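Local coordinates for putative oxidoreductase (Gluconobacter oxydans, PDB 3WJ7) that is a reductase of the short-chain dehydrogenase/reductase (SDR) family, probably reducing carbonyl substrates with a nicotinamide coenzyme, at the interface of chains A and B. Coordinates in Å, arbitrary orientation; residue numbers count along the deposited sequence, not the author numbering. Chains: chain A/B, Putative oxidoreductase.

Three contacts join chains A and B, two of the three copies of one SDR protein in the deposited assembly. The C-alpha centres of contacts 1 and 3 lie about 15 Å apart, and contact 2 is about 21 Å from each. Contacts 1 and 3 share helix 275-288 of chain A; the same helix of chain B also lines contact 3. Contact 2 uses the loop before helix 153-172, the start of that helix and residues of segment 293-298. A:Thr298 touches the partner in contact 2, B:Thr298 in contact 3. One residue thus meets different partners, in keeping with an inexact two-fold. The interface may be a crystal contact.

Contact 1: the interface of chains A and B. Residues chain A 283, 286; chain B 198, 207, 209-211, 249, 253.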
loop_
_atom_site.group_PDB
_atom_site.type_symbol
_atom_site.label_atom_id
_atom_site.label_comp_id
_atom_site.label_asym_id
_atom_site.label_seq_id
_atom_site.Cartn_x
_atom_site.Cartn_y
_atom_site.Cartn_z
ATOM N N TRP A 283 -14.930 -13.978 -0.424
ATOM C CA TRP A 283 -15.374 -14.453 -1.743
ATOM C C TRP A 283 -15.189 -13.469 -2.887
ATOM O O TRP A 283 -14.771 -13.867 -3.960
ATOM C CB TRP A 283 -16.766 -15.102 -1.720
ATOM C CG TRP A 283 -16.609 -16.500 -1.177
ATOM C CD1 TRP A 283 -17.020 -16.946 0.043
ATOM C CD2 TRP A 283 -15.888 -17.608 -1.788
ATOM N NE1 TRP A 283 -16.635 -18.263 0.227
ATOM C CE2 TRP A 283 -15.944 -18.696 -0.877
ATOM C CE3 TRP A 283 -15.223 -17.793 -3.022
ATOM C CZ2 TRP A 283 -15.360 -19.955 -1.155
ATOM C CZ3 TRP A 283 -14.638 -19.061 -3.302
ATOM C CH2 TRP A 283 -14.714 -20.110 -2.367
ATOM N N ARG A 286 -11.457 -13.486 -3.706
ATOM C CA ARG A 286 -11.098 -14.694 -4.451
ATOM C C ARG A 286 -11.563 -14.598 -5.882
ATOM O O ARG A 286 -10.784 -14.830 -6.785
ATOM C CB ARG A 286 -11.605 -15.971 -3.828
ATOM C CG ARG A 286 -10.779 -17.154 -4.292
ATOM C CD ARG A 286 -11.137 -18.447 -3.571
ATOM N NE ARG A 286 -10.513 -18.539 -2.243
ATOM C CZ ARG A 286 -11.150 -18.414 -1.078
ATOM N NH1 ARG A 286 -12.459 -18.177 -1.012
ATOM N NH2 ARG A 286 -10.458 -18.535 0.044
ATOM N N MET B 198 -10.329 -23.696 2.865
ATOM C CA MET B 198 -11.441 -24.104 2.022
ATOM C C MET B 198 -11.675 -25.588 2.175
ATOM O O MET B 198 -12.811 -26.000 2.330
ATOM C CB MET B 198 -11.226 -23.780 0.559
ATOM C CG MET B 198 -11.521 -22.346 0.169
ATOM S SD MET B 198 -10.689 -21.971 -1.397
ATOM C CE MET B 198 -11.983 -22.077 -2.601
ATOM N N MET B 207 -19.483 -23.840 4.071
ATOM C CA MET B 207 -19.109 -23.049 2.903
ATOM C C MET B 207 -20.415 -23.187 2.176
ATOM O O MET B 207 -20.666 -24.212 1.545
ATOM C CB MET B 207 -18.005 -23.744 2.082
ATOM C CG MET B 207 -17.084 -22.909 1.195
ATOM S SD MET B 207 -15.730 -23.997 0.641
ATOM C CE MET B 207 -16.877 -24.997 -0.312
ATOM N N ALA B 209 -21.560 -20.996 -0.200
ATOM C CA ALA B 209 -21.322 -20.552 -1.568
ATOM C C ALA B 209 -19.826 -20.588 -1.949
ATOM O O ALA B 209 -18.946 -20.695 -1.076
ATOM C CB ALA B 209 -21.894 -19.158 -1.757
ATOM N N TYR B 210 -19.553 -20.532 -3.258
ATOM C CA TYR B 210 -18.193 -20.308 -3.779
ATOM C C TYR B 210 -18.314 -19.703 -5.174
ATOM O O TYR B 210 -19.330 -19.927 -5.817
ATOM C CB TYR B 210 -17.417 -21.622 -3.851
ATOM C CG TYR B 210 -17.995 -22.608 -4.838
ATOM C CD1 TYR B 210 -17.585 -22.626 -6.146
ATOM C CD2 TYR B 210 -18.969 -23.530 -4.447
ATOM C CE1 TYR B 210 -18.111 -23.535 -7.033
ATOM C CE2 TYR B 210 -19.500 -24.457 -5.347
ATOM C CZ TYR B 210 -19.070 -24.446 -6.635
ATOM O OH TYR B 210 -19.617 -25.339 -7.547
ATOM N N VAL B 211 -17.298 -18.942 -5.621
ATOM C CA VAL B 211 -17.209 -18.431 -6.991
ATOM C C VAL B 211 -16.499 -19.459 -7.868
ATOM O O VAL B 211 -15.391 -19.863 -7.538
ATOM C CB VAL B 211 -16.337 -17.167 -7.090
ATOM C CG1 VAL B 211 -16.565 -16.468 -8.435
ATOM C CG2 VAL B 211 -16.558 -16.231 -5.902
ATOM N N LEU B 249 -13.226 -25.518 -9.448
ATOM C CA LEU B 249 -13.403 -25.394 -8.006
ATOM C C LEU B 249 -14.643 -26.183 -7.474
ATOM O O LEU B 249 -14.615 -26.800 -6.403
ATOM C CB LEU B 249 -13.460 -23.929 -7.646
ATOM C CG LEU B 249 -13.167 -23.653 -6.156
ATOM C CD1 LEU B 249 -11.746 -24.065 -5.686
ATOM C CD2 LEU B 249 -13.418 -22.173 -5.876
ATOM N N PHE B 253 -14.632 -29.156 -4.674
ATOM C CA PHE B 253 -15.580 -29.221 -3.553
ATOM C C PHE B 253 -16.511 -30.441 -3.569
ATOM O O PHE B 253 -16.762 -31.056 -2.538
ATOM C CB PHE B 253 -16.396 -27.936 -3.499
ATOM C CG PHE B 253 -15.589 -26.719 -3.124
ATOM C CD1 PHE B 253 -16.065 -25.441 -3.417
ATOM C CD2 PHE B 253 -14.345 -26.846 -2.480
ATOM C CE1 PHE B 253 -15.333 -24.305 -3.047
ATOM C CE2 PHE B 253 -13.613 -25.729 -2.150
ATOM C CZ PHE B 253 -14.115 -24.445 -2.415
#
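A:Trp283 lays one face of its indole over the backbone of strand 209-211 of chain B. CA of B:Tyr210 sits over the six-membered ring of A:Trp283, 3.7 Å from the centroid, as a CH-pi contact. The carbonyl O of B:Ala209 lies on the same face, above the plane and offset toward the rim. At the tip of the ring, CH2 of A:Trp283 meets CB of B:Tyr210 at 3.4 Å. CG of B:Tyr210 stands between its own backbone N and carbonyl carbon (chi1 65°). The phenol ring thus points away from the indole and lies against B:Phe253. On the rim nearer the A:Trp283 backbone, CE3 of A:Trp283 touches CG2 of B:Val211 at 3.5 Å.

The guanidinium of A:Arg286 stands edge-on over the opposite face of the indole. Its NH1 points at the ring and is offset toward the rim. B:Met198 comes in from helix 194-203 and touches both side chains. The methyl CE of B:Met198 reaches CH2 of A:Trp283 at 3.4 Å. The sulfur SD of B:Met198 lies over a face of the guanidinium, 3.6 Å from CZ of A:Arg286. The bend of B:Met198 at chi3 (101°) lets SD lie there while CE reaches the indole tip and stays beside NE of A:Arg286.

In this pairing, which may be crystal-made, CH-pi and backbone contacts on one indole face and the methionine at its tip pin helix 275-288 of chain A to strand 209-211 and helix 194-203 of chain B.

Contact 2: the interface of chains A and B. Residues chain A 150-152, 156, 293-294, 297-298; chain B 91, 93.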
loop_
_atom_site.group_PDB
_atom_site.type_symbol
_atom_site.label_atom_id
_atom_site.label_comp_id
_atom_site.label_asym_id
_atom_site.label_seq_id
_atom_site.Cartn_x
_atom_site.Cartn_y
_atom_site.Cartn_z
ATOM N N VAL A 150 -1.228 -8.833 14.338
ATOM C CA VAL A 150 -1.587 -7.419 14.266
ATOM C C VAL A 150 -2.382 -7.129 12.995
ATOM O O VAL A 150 -2.092 -7.676 11.954
ATOM C CB VAL A 150 -0.357 -6.532 14.421
ATOM C CG1 VAL A 150 -0.561 -5.209 13.715
ATOM C CG2 VAL A 150 -0.051 -6.350 15.900
ATOM N N ILE A 151 -3.419 -6.305 13.098
ATOM C CA ILE A 151 -4.475 -6.359 12.103
ATOM C C ILE A 151 -4.460 -5.226 11.073
ATOM O O ILE A 151 -4.689 -5.490 9.850
ATOM C CB ILE A 151 -5.866 -6.671 12.758
ATOM C CG1 ILE A 151 -6.086 -8.187 12.764
ATOM C CG2 ILE A 151 -7.048 -6.001 12.073
ATOM C CD1 ILE A 151 -5.271 -8.989 11.739
ATOM N N GLY A 152 -4.174 -3.994 11.521
ATOM C CA GLY A 152 -4.149 -2.883 10.558
ATOM C C GLY A 152 -2.808 -2.175 10.473
ATOM O O GLY A 152 -1.865 -2.468 11.230
ATOM N N LEU A 156 0.164 -1.912 13.185
ATOM C CA LEU A 156 1.426 -2.507 12.687
ATOM C C LEU A 156 2.545 -1.514 12.755
ATOM O O LEU A 156 3.672 -1.834 13.183
ATOM C CB LEU A 156 1.305 -2.977 11.244
ATOM C CG LEU A 156 2.442 -3.883 10.768
ATOM C CD1 LEU A 156 2.598 -5.086 11.677
ATOM C CD2 LEU A 156 2.297 -4.352 9.326
ATOM N N ARG A 293 -8.974 -7.389 2.135
ATOM C CA ARG A 293 -8.468 -6.542 3.204
ATOM C C ARG A 293 -8.916 -7.089 4.543
ATOM O O ARG A 293 -8.282 -6.821 5.575
ATOM C CB ARG A 293 -9.003 -5.120 3.068
ATOM C CG ARG A 293 -8.484 -4.363 1.855
ATOM C CD ARG A 293 -8.906 -2.906 1.941
ATOM N NE ARG A 293 -8.125 -2.203 2.956
ATOM C CZ ARG A 293 -8.573 -1.184 3.680
ATOM N NH1 ARG A 293 -9.813 -0.732 3.510
ATOM N NH2 ARG A 293 -7.779 -0.634 4.587
ATOM N N VAL A 294 -10.012 -7.852 4.505
ATOM C CA VAL A 294 -10.712 -8.329 5.673
ATOM C C VAL A 294 -11.107 -9.781 5.453
ATOM O O VAL A 294 -11.534 -10.133 4.371
ATOM C CB VAL A 294 -11.926 -7.451 5.866
ATOM C CG1 VAL A 294 -13.057 -8.172 6.557
ATOM C CG2 VAL A 294 -11.520 -6.220 6.640
ATOM N N GLU A 297 -10.424 -14.528 9.665
ATOM C CA GLU A 297 -9.203 -14.470 10.496
ATOM C C GLU A 297 -8.952 -13.039 10.996
ATOM O O GLU A 297 -8.427 -12.819 12.079
ATOM C CB GLU A 297 -7.966 -15.034 9.726
ATOM C CG GLU A 297 -6.746 -15.386 10.600
ATOM C CD GLU A 297 -5.369 -15.286 9.896
ATOM O OE1 GLU A 297 -4.813 -14.158 9.731
ATOM O OE2 GLU A 297 -4.809 -16.353 9.533
ATOM N N THR A 298 -9.345 -12.058 10.203
ATOM C CA THR A 298 -9.232 -10.665 10.615
ATOM C C THR A 298 -10.224 -10.304 11.709
ATOM O O THR A 298 -9.843 -9.774 12.754
ATOM C CB THR A 298 -9.283 -9.710 9.400
ATOM O OG1 THR A 298 -7.929 -9.401 9.096
ATOM C CG2 THR A 298 -9.971 -8.363 9.696
ATOM N N TRP B 91 -2.155 -13.613 4.075
ATOM C CA TRP B 91 -2.713 -12.261 4.130
ATOM C C TRP B 91 -1.882 -11.357 5.085
ATOM O O TRP B 91 -1.441 -11.848 6.143
ATOM C CB TRP B 91 -4.174 -12.322 4.579
ATOM C CG TRP B 91 -4.696 -10.996 4.904
ATOM C CD1 TRP B 91 -5.405 -10.201 4.086
ATOM C CD2 TRP B 91 -4.503 -10.260 6.131
ATOM N NE1 TRP B 91 -5.686 -9.011 4.711
ATOM C CE2 TRP B 91 -5.136 -9.014 5.966
ATOM C CE3 TRP B 91 -3.842 -10.535 7.352
ATOM C CZ2 TRP B 91 -5.141 -8.033 6.965
ATOM C CZ3 TRP B 91 -3.838 -9.567 8.345
ATOM C CH2 TRP B 91 -4.490 -8.326 8.146
ATOM N N PRO B 93 -1.376 -6.913 6.600
ATOM C CA PRO B 93 -2.023 -5.620 6.307
ATOM C C PRO B 93 -1.159 -4.696 5.439
ATOM O O PRO B 93 -1.577 -3.602 5.065
ATOM C CB PRO B 93 -2.238 -5.012 7.687
ATOM C CG PRO B 93 -1.271 -5.712 8.607
ATOM C CD PRO B 93 -0.771 -6.973 7.947
#
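B:Trp91 and B:Pro93 meet the main-chain carbonyl of A:Ile151 from chain B. O of A:Ile151 lies at the edge of the indole, in its plane, 3.3 Å from CH2 of B:Trp91. O of A:Ile151 is also 3.3 Å from CB of B:Pro93. CD1 of A:Ile151 reaches CZ3 of B:Trp91 at 3.7 Å, and the two side chains cross at about a right angle. OG1 of A:Thr298 stands over one face of the indole, 3.7 Å from CH2 of B:Trp91. The indole NE1 of B:Trp91 is 3.5 Å from the carbonyl O of A:Arg293, too long to be counted as a bond. CD2 of A:Leu156 packs on CG of B:Pro93 at 3.9 Å. A:Val150 and A:Gly152 flank A:Ile151 and add lesser contacts to the proline.

Behind these contacts, N of B:Pro93 lies over the indole face opposite A:Thr298, toward the rim. CG of B:Trp91 is anti to its backbone N (chi1 169°), which carries the indole between A:Ile151 and A:Thr298.

Both chain B residues belong to a loop ahead of helix 95-115. On chain A, helix 153-172 starts directly after A:Gly152. A:Arg293 follows helix 275-288 in a loop, and A:Thr298 is on helix 296-302.

Contact 3: the interface of chains A and B. Residues chain A 287-288; chain B 274, 277-278, 294, 298-299, 302.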
loop_
_atom_site.group_PDB
_atom_site.type_symbol
_atom_site.label_atom_id
_atom_site.label_comp_id
_atom_site.label_asym_id
_atom_site.label_seq_id
_atom_site.Cartn_x
_atom_site.Cartn_y
_atom_site.Cartn_z
ATOM N N GLY A 287 -12.822 -14.203 -6.076
ATOM C CA GLY A 287 -13.442 -14.073 -7.397
ATOM C C GLY A 287 -12.750 -13.104 -8.339
ATOM O O GLY A 287 -12.797 -13.287 -9.571
ATOM N N PHE A 288 -12.090 -12.105 -7.753
ATOM C CA PHE A 288 -11.400 -11.047 -8.472
ATOM C C PHE A 288 -9.937 -11.274 -8.548
ATOM O O PHE A 288 -9.245 -10.439 -9.131
ATOM C CB PHE A 288 -11.602 -9.688 -7.800
ATOM C CG PHE A 288 -12.875 -9.018 -8.207
ATOM C CD1 PHE A 288 -13.088 -8.638 -9.558
ATOM C CD2 PHE A 288 -13.892 -8.799 -7.282
ATOM C CE1 PHE A 288 -14.291 -8.035 -9.936
ATOM C CE2 PHE A 288 -15.089 -8.196 -7.660
ATOM C CZ PHE A 288 -15.295 -7.812 -8.981
ATOM N N LEU B 274 -19.869 -11.138 -11.461
ATOM C CA LEU B 274 -19.093 -10.134 -10.742
ATOM C C LEU B 274 -19.023 -8.782 -11.451
ATOM O O LEU B 274 -18.758 -7.775 -10.783
ATOM C CB LEU B 274 -17.684 -10.637 -10.420
ATOM C CG LEU B 274 -17.692 -11.749 -9.371
ATOM C CD1 LEU B 274 -16.329 -12.376 -9.213
ATOM C CD2 LEU B 274 -18.211 -11.213 -8.054
ATOM N N VAL B 277 -20.597 -5.820 -9.746
ATOM C CA VAL B 277 -19.803 -5.360 -8.631
ATOM C C VAL B 277 -18.544 -4.651 -9.130
ATOM O O VAL B 277 -18.079 -3.699 -8.519
ATOM C CB VAL B 277 -19.518 -6.457 -7.572
ATOM C CG1 VAL B 277 -19.775 -7.836 -8.120
ATOM C CG2 VAL B 277 -18.116 -6.343 -7.019
ATOM N N ALA B 278 -18.004 -5.086 -10.261
ATOM C CA ALA B 278 -16.803 -4.421 -10.791
ATOM C C ALA B 278 -17.150 -3.023 -11.300
ATOM O O ALA B 278 -16.426 -2.070 -11.023
ATOM C CB ALA B 278 -16.139 -5.250 -11.864
ATOM N N VAL B 294 -10.493 -2.847 -7.946
ATOM C CA VAL B 294 -11.060 -3.878 -8.769
ATOM C C VAL B 294 -11.693 -3.149 -9.912
ATOM O O VAL B 294 -12.387 -2.156 -9.677
ATOM C CB VAL B 294 -12.138 -4.647 -7.975
ATOM C CG1 VAL B 294 -13.314 -4.990 -8.831
ATOM C CG2 VAL B 294 -11.538 -5.875 -7.307
ATOM N N THR B 298 -9.668 -5.913 -14.484
ATOM C CA THR B 298 -9.185 -6.903 -13.516
ATOM C C THR B 298 -9.986 -8.170 -13.704
ATOM O O THR B 298 -9.445 -9.275 -13.636
ATOM C CB THR B 298 -9.507 -6.472 -12.063
ATOM O OG1 THR B 298 -8.860 -5.236 -11.744
ATOM C CG2 THR B 298 -9.131 -7.587 -11.035
ATOM N N LEU B 299 -11.305 -7.999 -13.853
ATOM C CA LEU B 299 -12.200 -9.125 -13.911
ATOM C C LEU B 299 -11.965 -9.991 -15.151
ATOM O O LEU B 299 -12.079 -11.221 -15.041
ATOM C CB LEU B 299 -13.652 -8.682 -13.826
ATOM C CG LEU B 299 -14.700 -9.802 -13.905
ATOM C CD1 LEU B 299 -14.417 -10.933 -12.907
ATOM C CD2 LEU B 299 -16.095 -9.232 -13.682
ATOM N N SER B 302 -9.059 -12.231 -14.244
ATOM C CA SER B 302 -9.413 -13.195 -13.169
ATOM C C SER B 302 -10.161 -14.351 -13.730
ATOM O O SER B 302 -10.221 -15.402 -13.096
ATOM C CB SER B 302 -10.378 -12.585 -12.121
ATOM O OG SER B 302 -9.834 -11.470 -11.475
#
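A:Phe288 ends helix 275-288 with phi -100° and psi 0°, and its carbonyl meets the hydroxyl of B:Ser302 from the side, above the carbonyl plane. In SDR proteins of this type the C-terminal part of the chain usually forms the substrate side. Helix 275-288 and helix 296-302, which carries B:Ser302, belong to that part.

OG of B:Ser302 donates a hydrogen bond to O of A:Phe288 at 2.6 Å. The C=O...donor angle of 92° is far from ideal. OG of B:Ser302 also lies 3.1 Å from the backbone O of B:Thr298, one turn earlier, in a second hydrogen bond. Its one O-H is shared between the two oxygens or alternates between them. The bond to B:Thr298 is likely to limit how the hydroxyl turns.

The A:Phe288 ring enters a group of chain B side chains. Its CG is anti to the carbonyl carbon (chi1 -84°), which sends the ring away from B:Ser302. CG1 of B:Val294 covers one face, 3.5 Å from the ring centroid of A:Phe288, in a CH-pi contact. CG2 of B:Val277 approaches tip to tip in the ring plane, 3.6 Å from CE2 of A:Phe288. CB of B:Ala278 and CB of B:Leu299 lie near CE1, and CB of B:Leu274 lies by CZ. An alanine in place of A:Phe288 would probably leave a gap beside B:Val294 and B:Val277 and deprive both of their aromatic partner. CD1 of B:Leu274 also packs 3.8 Å from CA of A:Gly287.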